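Phosphoribosylaminoimidazole-succinocarboxamide synthase (Saccharomyces cerevisiae, PDB 2CNQ) joins 4-carboxy-5-aminoimidazole ribotide to aspartate at the expense of ATP, forming the succinocarboxamide SAICAR in de novo purine biosynthesis. Local coordinates at residues T6-I11 with A91-P96; P157-S162 with A177-L182; G246-Y249 with Q255-Y258. All blocks are in the same frame, centred on the assembly; numbering follows the deposited sequence.

Contact 1: residues T6-I11 with A91-P96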
loop_
_atom_site.group_PDB
_atom_site.type_symbol
_atom_site.label_atom_id
_atom_site.label_comp_id
_atom_site.label_asym_id
_atom_site.label_seq_id
_atom_site.Cartn_x
_atom_site.Cartn_y
_atom_site.Cartn_z
ATOM N N THR A 6 -12.515 6.598 13.027
ATOM C CA THR A 6 -13.713 5.864 13.309
ATOM C C THR A 6 -14.009 5.921 14.781
ATOM O O THR A 6 -13.127 5.883 15.609
ATOM C CB THR A 6 -13.641 4.435 12.828
ATOM O OG1 THR A 6 -12.604 3.725 13.495
ATOM C CG2 THR A 6 -13.458 4.343 11.357
ATOM N N GLU A 7 -15.289 5.988 15.080
ATOM C CA GLU A 7 -15.780 6.097 16.431
ATOM C C GLU A 7 -16.838 5.047 16.570
ATOM O O GLU A 7 -17.972 5.231 16.179
ATOM C CB GLU A 7 -16.342 7.453 16.697
ATOM C CG GLU A 7 -15.292 8.529 16.643
ATOM C CD GLU A 7 -14.354 8.523 17.796
ATOM O OE1 GLU A 7 -13.461 9.383 17.804
ATOM O OE2 GLU A 7 -14.480 7.711 18.710
ATOM N N LEU A 8 -16.436 3.929 17.122
ATOM C CA LEU A 8 -17.303 2.792 17.219
ATOM C C LEU A 8 -17.820 2.560 18.608
ATOM O O LEU A 8 -18.435 1.562 18.875
ATOM C CB LEU A 8 -16.658 1.529 16.683
ATOM C CG LEU A 8 -16.221 1.601 15.226
ATOM C CD1 LEU A 8 -15.839 0.222 14.758
ATOM C CD2 LEU A 8 -17.240 2.199 14.316
ATOM N N ASP A 9 -17.592 3.511 19.501
ATOM C CA ASP A 9 -18.240 3.493 20.794
ATOM C C ASP A 9 -18.026 2.211 21.543
ATOM O O ASP A 9 -18.878 1.745 22.287
ATOM C CB ASP A 9 -19.720 3.798 20.668
ATOM C CG ASP A 9 -19.947 5.222 20.254
ATOM O OD1 ASP A 9 -19.200 6.095 20.725
ATOM O OD2 ASP A 9 -20.835 5.489 19.456
ATOM N N GLY A 10 -16.854 1.652 21.376
ATOM C CA GLY A 10 -16.486 0.487 22.106
ATOM C C GLY A 10 -17.164 -0.755 21.664
ATOM O O GLY A 10 -17.054 -1.757 22.326
ATOM N N ILE A 11 -17.846 -0.742 20.532
ATOM C CA ILE A 11 -18.575 -1.899 20.107
ATOM C C ILE A 11 -17.647 -3.050 19.825
ATOM O O ILE A 11 -17.978 -4.182 20.080
ATOM C CB ILE A 11 -19.442 -1.548 18.946
ATOM C CG1 ILE A 11 -20.563 -0.637 19.438
ATOM C CG2 ILE A 11 -20.010 -2.773 18.283
ATOM C CD1 ILE A 11 -21.227 0.100 18.328
ATOM N N ALA A 91 -24.615 -6.275 14.991
ATOM C CA ALA A 91 -25.702 -5.568 14.384
ATOM C C ALA A 91 -25.591 -4.093 14.590
ATOM O O ALA A 91 -25.960 -3.331 13.726
ATOM C CB ALA A 91 -27.013 -6.065 14.930
ATOM N N LYS A 92 -25.115 -3.676 15.735
ATOM C CA LYS A 92 -25.051 -2.266 15.996
ATOM C C LYS A 92 -24.237 -1.546 14.955
ATOM O O LYS A 92 -24.497 -0.400 14.679
ATOM C CB LYS A 92 -24.537 -2.046 17.397
ATOM C CG LYS A 92 -24.733 -0.675 17.858
ATOM C CD LYS A 92 -24.543 -0.513 19.343
ATOM C CE LYS A 92 -24.805 0.902 19.731
ATOM N NZ LYS A 92 -26.182 1.328 19.392
ATOM N N LEU A 93 -23.221 -2.210 14.384
ATOM C CA LEU A 93 -22.387 -1.525 13.416
ATOM C C LEU A 93 -23.055 -1.288 12.098
ATOM O O LEU A 93 -22.528 -0.587 11.274
ATOM C CB LEU A 93 -21.091 -2.250 13.228
ATOM C CG LEU A 93 -20.223 -2.254 14.470
ATOM C CD1 LEU A 93 -18.956 -3.002 14.164
ATOM C CD2 LEU A 93 -19.907 -0.880 14.941
ATOM N N SER A 94 -24.244 -1.846 11.917
ATOM C CA SER A 94 -25.058 -1.487 10.783
ATOM C C SER A 94 -25.898 -0.279 11.016
ATOM O O SER A 94 -26.500 0.211 10.091
ATOM C CB SER A 94 -25.961 -2.632 10.427
ATOM O OG SER A 94 -25.243 -3.706 9.887
ATOM N N GLU A 95 -25.985 0.189 12.232
ATOM C CA GLU A 95 -26.712 1.409 12.494
ATOM C C GLU A 95 -25.970 2.496 11.796
ATOM O O GLU A 95 -24.759 2.483 11.736
ATOM C CB GLU A 95 -26.794 1.674 13.980
ATOM C CG GLU A 95 -27.579 0.583 14.666
ATOM C CD GLU A 95 -27.518 0.610 16.151
ATOM O OE1 GLU A 95 -26.886 1.500 16.737
ATOM O OE2 GLU A 95 -28.077 -0.328 16.742
ATOM N N PRO A 96 -26.657 3.470 11.252
ATOM C CA PRO A 96 -26.018 4.443 10.369
ATOM C C PRO A 96 -24.880 5.190 10.973
ATOM O O PRO A 96 -23.965 5.503 10.258
ATOM C CB PRO A 96 -27.123 5.345 9.933
ATOM C CG PRO A 96 -28.227 5.020 10.724
ATOM C CD PRO A 96 -28.098 3.622 11.283
#

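Contact 2: residues P157-S162 with A177-L182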
loop_
_atom_site.group_PDB
_atom_site.type_symbol
_atom_site.label_atom_id
_atom_site.label_comp_id
_atom_site.label_asym_id
_atom_site.label_seq_id
_atom_site.Cartn_x
_atom_site.Cartn_y
_atom_site.Cartn_z
ATOM N N PRO A 157 12.636 -6.702 -11.840
ATOM C CA PRO A 157 12.225 -6.065 -10.594
ATOM C C PRO A 157 12.956 -6.646 -9.439
ATOM O O PRO A 157 13.307 -7.813 -9.465
ATOM C CB PRO A 157 10.742 -6.400 -10.523
ATOM C CG PRO A 157 10.366 -6.668 -11.925
ATOM C CD PRO A 157 11.536 -7.390 -12.502
ATOM N N ILE A 158 13.165 -5.829 -8.430
ATOM C CA ILE A 158 13.951 -6.236 -7.323
ATOM C C ILE A 158 13.221 -6.066 -6.032
ATOM O O ILE A 158 12.564 -5.071 -5.765
ATOM C CB ILE A 158 15.276 -5.541 -7.299
ATOM C CG1 ILE A 158 15.196 -4.043 -7.345
ATOM C CG2 ILE A 158 16.129 -6.087 -8.461
ATOM C CD1 ILE A 158 16.494 -3.380 -7.097
ATOM N N PHE A 159 13.346 -7.087 -5.203
ATOM C CA PHE A 159 12.926 -7.047 -3.832
ATOM C C PHE A 159 13.908 -6.235 -3.038
ATOM O O PHE A 159 15.082 -6.529 -2.997
ATOM C CB PHE A 159 12.888 -8.466 -3.332
ATOM C CG PHE A 159 12.764 -8.591 -1.851
ATOM C CD1 PHE A 159 13.746 -9.241 -1.143
ATOM C CD2 PHE A 159 11.661 -8.140 -1.172
ATOM C CE1 PHE A 159 13.604 -9.464 0.201
ATOM C CE2 PHE A 159 11.548 -8.323 0.178
ATOM C CZ PHE A 159 12.520 -9.003 0.857
ATOM N N THR A 160 13.399 -5.196 -2.401
ATOM C CA THR A 160 14.212 -4.276 -1.666
ATOM C C THR A 160 13.521 -4.013 -0.355
ATOM O O THR A 160 12.740 -3.097 -0.219
ATOM C CB THR A 160 14.480 -3.014 -2.438
ATOM O OG1 THR A 160 13.268 -2.304 -2.648
ATOM C CG2 THR A 160 15.098 -3.292 -3.762
ATOM N N PRO A 161 13.736 -4.849 0.623
ATOM C CA PRO A 161 12.956 -4.751 1.845
ATOM C C PRO A 161 13.309 -3.570 2.658
ATOM O O PRO A 161 14.413 -3.086 2.628
ATOM C CB PRO A 161 13.293 -6.032 2.576
ATOM C CG PRO A 161 14.648 -6.388 2.060
ATOM C CD PRO A 161 14.659 -5.971 0.625
ATOM N N SER A 162 12.355 -3.158 3.465
ATOM C CA SER A 162 12.635 -2.259 4.529
ATOM C C SER A 162 12.113 -2.845 5.802
ATOM O O SER A 162 11.255 -3.699 5.815
ATOM C CB SER A 162 12.060 -0.900 4.226
ATOM O OG SER A 162 10.763 -0.826 4.672
ATOM N N ALA A 177 19.771 -9.613 2.457
ATOM C CA ALA A 177 20.481 -10.400 3.433
ATOM C C ALA A 177 20.066 -10.043 4.824
ATOM O O ALA A 177 19.866 -10.894 5.662
ATOM C CB ALA A 177 21.955 -10.227 3.243
ATOM N N GLN A 178 19.920 -8.761 5.099
ATOM C CA GLN A 178 19.459 -8.365 6.412
ATOM C C GLN A 178 18.039 -8.780 6.638
ATOM O O GLN A 178 17.685 -9.183 7.721
ATOM C CB GLN A 178 19.666 -6.892 6.592
ATOM C CG GLN A 178 19.162 -6.360 7.904
ATOM C CD GLN A 178 19.817 -6.969 9.089
ATOM O OE1 GLN A 178 21.031 -7.134 9.121
ATOM N NE2 GLN A 178 19.035 -7.205 10.120
ATOM N N ALA A 179 17.216 -8.726 5.613
ATOM C CA ALA A 179 15.883 -9.222 5.766
ATOM C C ALA A 179 15.898 -10.673 6.160
ATOM O O ALA A 179 15.124 -11.092 6.989
ATOM C CB ALA A 179 15.113 -9.034 4.512
ATOM N N ALA A 180 16.813 -11.442 5.580
ATOM C CA ALA A 180 16.914 -12.844 5.917
ATOM C C ALA A 180 17.398 -13.013 7.330
ATOM O O ALA A 180 17.030 -13.965 7.979
ATOM C CB ALA A 180 17.825 -13.528 4.965
ATOM N N GLU A 181 18.198 -12.110 7.846
ATOM C CA GLU A 181 18.518 -12.138 9.244
ATOM C C GLU A 181 17.292 -12.000 10.090
ATOM O O GLU A 181 17.169 -12.640 11.117
ATOM C CB GLU A 181 19.489 -11.043 9.589
ATOM C CG GLU A 181 20.816 -11.212 8.976
ATOM C CD GLU A 181 21.482 -12.481 9.373
ATOM O OE1 GLU A 181 21.522 -12.763 10.591
ATOM O OE2 GLU A 181 21.979 -13.215 8.498
ATOM N N LEU A 182 16.378 -11.149 9.682
ATOM C CA LEU A 182 15.194 -10.929 10.438
ATOM C C LEU A 182 14.199 -12.024 10.331
ATOM O O LEU A 182 13.569 -12.374 11.312
ATOM C CB LEU A 182 14.544 -9.638 10.001
ATOM C CG LEU A 182 15.352 -8.402 10.224
ATOM C CD1 LEU A 182 14.592 -7.215 9.699
ATOM C CD2 LEU A 182 15.700 -8.206 11.664
#

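Contact 3: residues G246-Y249 with Q255-Y258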
loop_
_atom_site.group_PDB
_atom_site.type_symbol
_atom_site.label_atom_id
_atom_site.label_comp_id
_atom_site.label_asym_id
_atom_site.label_seq_id
_atom_site.Cartn_x
_atom_site.Cartn_y
_atom_site.Cartn_z
ATOM N N GLY A 246 2.275 5.605 -18.338
ATOM C CA GLY A 246 3.211 5.042 -19.278
ATOM C C GLY A 246 3.517 5.951 -20.424
ATOM O O GLY A 246 4.630 6.036 -20.885
ATOM N N ALA A 247 2.503 6.624 -20.907
ATOM C CA ALA A 247 2.700 7.474 -22.049
ATOM C C ALA A 247 3.537 8.685 -21.745
ATOM O O ALA A 247 4.183 9.189 -22.637
ATOM C CB ALA A 247 1.385 7.874 -22.597
ATOM N N SER A 248 3.513 9.185 -20.529
ATOM C CA SER A 248 4.323 10.325 -20.190
ATOM C C SER A 248 5.658 9.929 -19.648
ATOM O O SER A 248 6.470 10.771 -19.380
ATOM C CB SER A 248 3.557 11.298 -19.327
ATOM O OG SER A 248 3.455 10.750 -18.051
ATOM N N TYR A 249 5.894 8.654 -19.484
ATOM C CA TYR A 249 7.115 8.194 -18.906
ATOM C C TYR A 249 8.304 8.612 -19.743
ATOM O O TYR A 249 8.318 8.476 -20.944
ATOM C CB TYR A 249 7.032 6.710 -18.828
ATOM C CG TYR A 249 8.265 6.043 -18.362
ATOM C CD1 TYR A 249 8.675 6.117 -17.060
ATOM C CD2 TYR A 249 9.011 5.283 -19.238
ATOM C CE1 TYR A 249 9.790 5.462 -16.653
ATOM C CE2 TYR A 249 10.116 4.607 -18.832
ATOM C CZ TYR A 249 10.510 4.698 -17.536
ATOM O OH TYR A 249 11.618 3.997 -17.166
ATOM N N GLN A 255 8.764 11.456 -12.700
ATOM C CA GLN A 255 7.538 11.252 -13.403
ATOM C C GLN A 255 6.403 11.929 -12.715
ATOM O O GLN A 255 6.415 12.156 -11.524
ATOM C CB GLN A 255 7.244 9.763 -13.468
ATOM C CG GLN A 255 8.368 8.925 -14.005
ATOM C CD GLN A 255 8.904 9.429 -15.299
ATOM O OE1 GLN A 255 8.173 9.589 -16.249
ATOM N NE2 GLN A 255 10.171 9.689 -15.361
ATOM N N ASP A 256 5.363 12.168 -13.467
ATOM C CA ASP A 256 4.119 12.579 -12.856
ATOM C C ASP A 256 3.628 11.484 -11.943
ATOM O O ASP A 256 3.728 10.318 -12.241
ATOM C CB ASP A 256 3.080 12.819 -13.907
ATOM C CG ASP A 256 3.415 13.941 -14.830
ATOM O OD1 ASP A 256 4.271 14.761 -14.512
ATOM O OD2 ASP A 256 2.777 13.997 -15.883
ATOM N N SER A 257 3.082 11.888 -10.828
ATOM C CA SER A 257 2.627 10.983 -9.822
ATOM C C SER A 257 1.168 10.678 -9.962
ATOM O O SER A 257 0.362 11.579 -10.166
ATOM C CB SER A 257 2.693 11.771 -8.508
ATOM O OG SER A 257 1.982 11.138 -7.479
ATOM N N TYR A 258 0.805 9.432 -9.790
ATOM C CA TYR A 258 -0.573 9.080 -9.614
ATOM C C TYR A 258 -0.696 8.338 -8.307
ATOM O O TYR A 258 -1.223 7.245 -8.219
ATOM C CB TYR A 258 -1.101 8.289 -10.779
ATOM C CG TYR A 258 -1.020 9.128 -12.003
ATOM C CD1 TYR A 258 -2.084 9.892 -12.386
ATOM C CD2 TYR A 258 0.144 9.215 -12.728
ATOM C CE1 TYR A 258 -1.983 10.755 -13.452
ATOM C CE2 TYR A 258 0.250 10.060 -13.806
ATOM C CZ TYR A 258 -0.821 10.820 -14.150
ATOM O OH TYR A 258 -0.758 11.680 -15.200
HETATM O O HOH W 1 1.294 11.996 -16.815
HETATM O O HOH W 2 5.540 11.560 -16.227
#

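Contact 1: residues T6-I11 with A91-P96
Leu8 lies opposite Leu93 and Ile11 opposite Lys92, each pair with its CA atoms 7.7 Å apart, where a type I' turn from Leu8 to Ile11, closed by the bond from Ile11 N to Leu8 O, meets the helically coiled backbone of 91-94.

That turn brings both of its end residues to bear on 91-96. Ile11 does most of the touching. With CG1 beside the backbone N (chi1 -70°) and CD1 extended beyond it (chi2 162°), Ile11 CD1 lies 3.5 Å from Lys92 CD, the two side chains crossing at about a right angle. Its other branch serves Leu93: Ile11 CG2 is 3.8 Å from Leu93 CD2, and here the side chains run past each other in opposite directions. Leu93 CD2 is the shared surface, since Ile11 CD1 also approaches it to 3.8 Å and Leu8 CD2 reaches it at 4.1 Å from another direction.

Lys92 presents methylenes to Ile11 and then bends at its last torsion (chi4 60°). In this one of its two conformers NZ thereby forms a 2.8 Å salt bridge with Glu95 OE1, on that oxygen's syn lone pair. Glu95 is the N-cap residue of helix 96-102, whose Tyr98 touches Leu8, Ile11 and Leu93 and hydrogen-bonds Asp9 OD2 through its hydroxyl.

The patch therefore joins the N-terminal turn before strand 14-17 to the approach of helix 96-102. Cohesion across it is purely apolar; the lysine gives its aliphatic stem to the contact and directs its charge to a carboxylate of its own segment.

Contact 2: residues P157-S162 with A177-L182
Phe159 and Pro161 together meet Ala179, and the phenyl ring is the flat group that orders them. One face of the ring carries Pro161 CD, 3.6 Å above the plane and over the ring centre. Ala179 CB comes to the same ring obliquely, 4.5 Å from Phe159 CZ, at the far end of the side chain.

This is strand-to-helix packing in the SAICAR synthetase fold: the chain of strand 153-159, outermost in a mixed five-stranded sheet, goes on to meet the short helix 176-183. Phe159 has its CG anti to the backbone N (chi1 167°), an orientation that extends the ring toward the helix and lays it against the proline two residues on. The aromatic group and the pyrrolidine thus form one continuous apolar surface from residues of a single segment, and the helix adds a single methyl to it. Around that methyl the helix is regular, with Glu181 N bonded to Ala177 O at 3.0 Å and Leu182 N to Gln178 O at 3.1 Å.

On the sheet side, backbone hydrogen bonds pair Ile158 with Arg122, Thr160 with Ile120 and Ser162 with Glu118, all three partners belonging to a pocket for aminoimidazole 4-carboxamide ribonucleotide (AMZ). Thr160 OG1 adds a weak bond to Arg122 NE, and Ser162 touches Asp171, which borders both ADP and AMZ. These pairings are consistent with a second-shell position for Ile158, Thr160 and Ser162. Ala192 of helix 185-209 also touches Phe159.

All three touching residues are buried, and the closest approach between the two segments is apolar: Ala179 CB sits 3.6 Å from Pro161 CG and 4.0 Å from Pro161 CB, at the margin of the pyrrolidine ring.

Contact 3: residues G246-Y249 with Q255-Y258
Ser248 and Tyr249 make the contact with Gln255 and Asp256, and the segment that presents them starts at Gly246, whose O accepts a weak bond from Tyr249 N.

Next in line, past Ala247, Ser248 aims OG across the gap. Its chi1 of 74° sets the hydroxyl between the backbone N and the carbonyl carbon, 4.0 Å from Asp256 OD2. Water 1 bridges the pair from one side: in this one of two serine conformers, it lies 2.8 Å from Ser248 OG, donates to Asp256 OD2 at 2.7 Å, and bonds Tyr258 OH at 2.6 Å, in the plane of that ring at its edge. A second water joins Ser248 OG to Asp256 N, accepting from the amide at 2.8 Å.

Tyr249 follows with a direct contact. Gln255, bent at chi2, brings OE1 to 3.2 Å from Tyr249 CA and, obliquely to the ring, 3.6 Å from Tyr249 CD1, ring and amide planes 54° apart. The outer ends are held elsewhere: Tyr249 OH bonds Ser151 O, and Gln255 NE2 bonds Lys250 O.

Both segments belong to the surface loop between strand 228-245 and helix 261-269. One half of its closure is direct van der Waals contact of the Gln255 carbonyl oxygen with Tyr249; the other is water-mediated, so its polar cohesion probably relies on ordered water and on the serine conformer that holds it.

Contact 1 stands apart: its centre is about 40 Å from that of contact 2 and about 41 Å from that of contact 3, and both of these lie across the chain's centre from it. The Leu93 side chain is about 12 Å from the AMP or AMZ bound nearest to it. Contacts 2 and 3 come closer together, nearest atoms about 12 Å apart without touching. The Pro161 side chain is about 10 Å and the Gln255 side chain about 12 Å from the AMZ in the pocket that includes Asp171 and Arg264, so neither contact touches it. The Pro161 side chain is also about 11 Å from a bound ADP. The three contacts follow one another along the chain without interleaving.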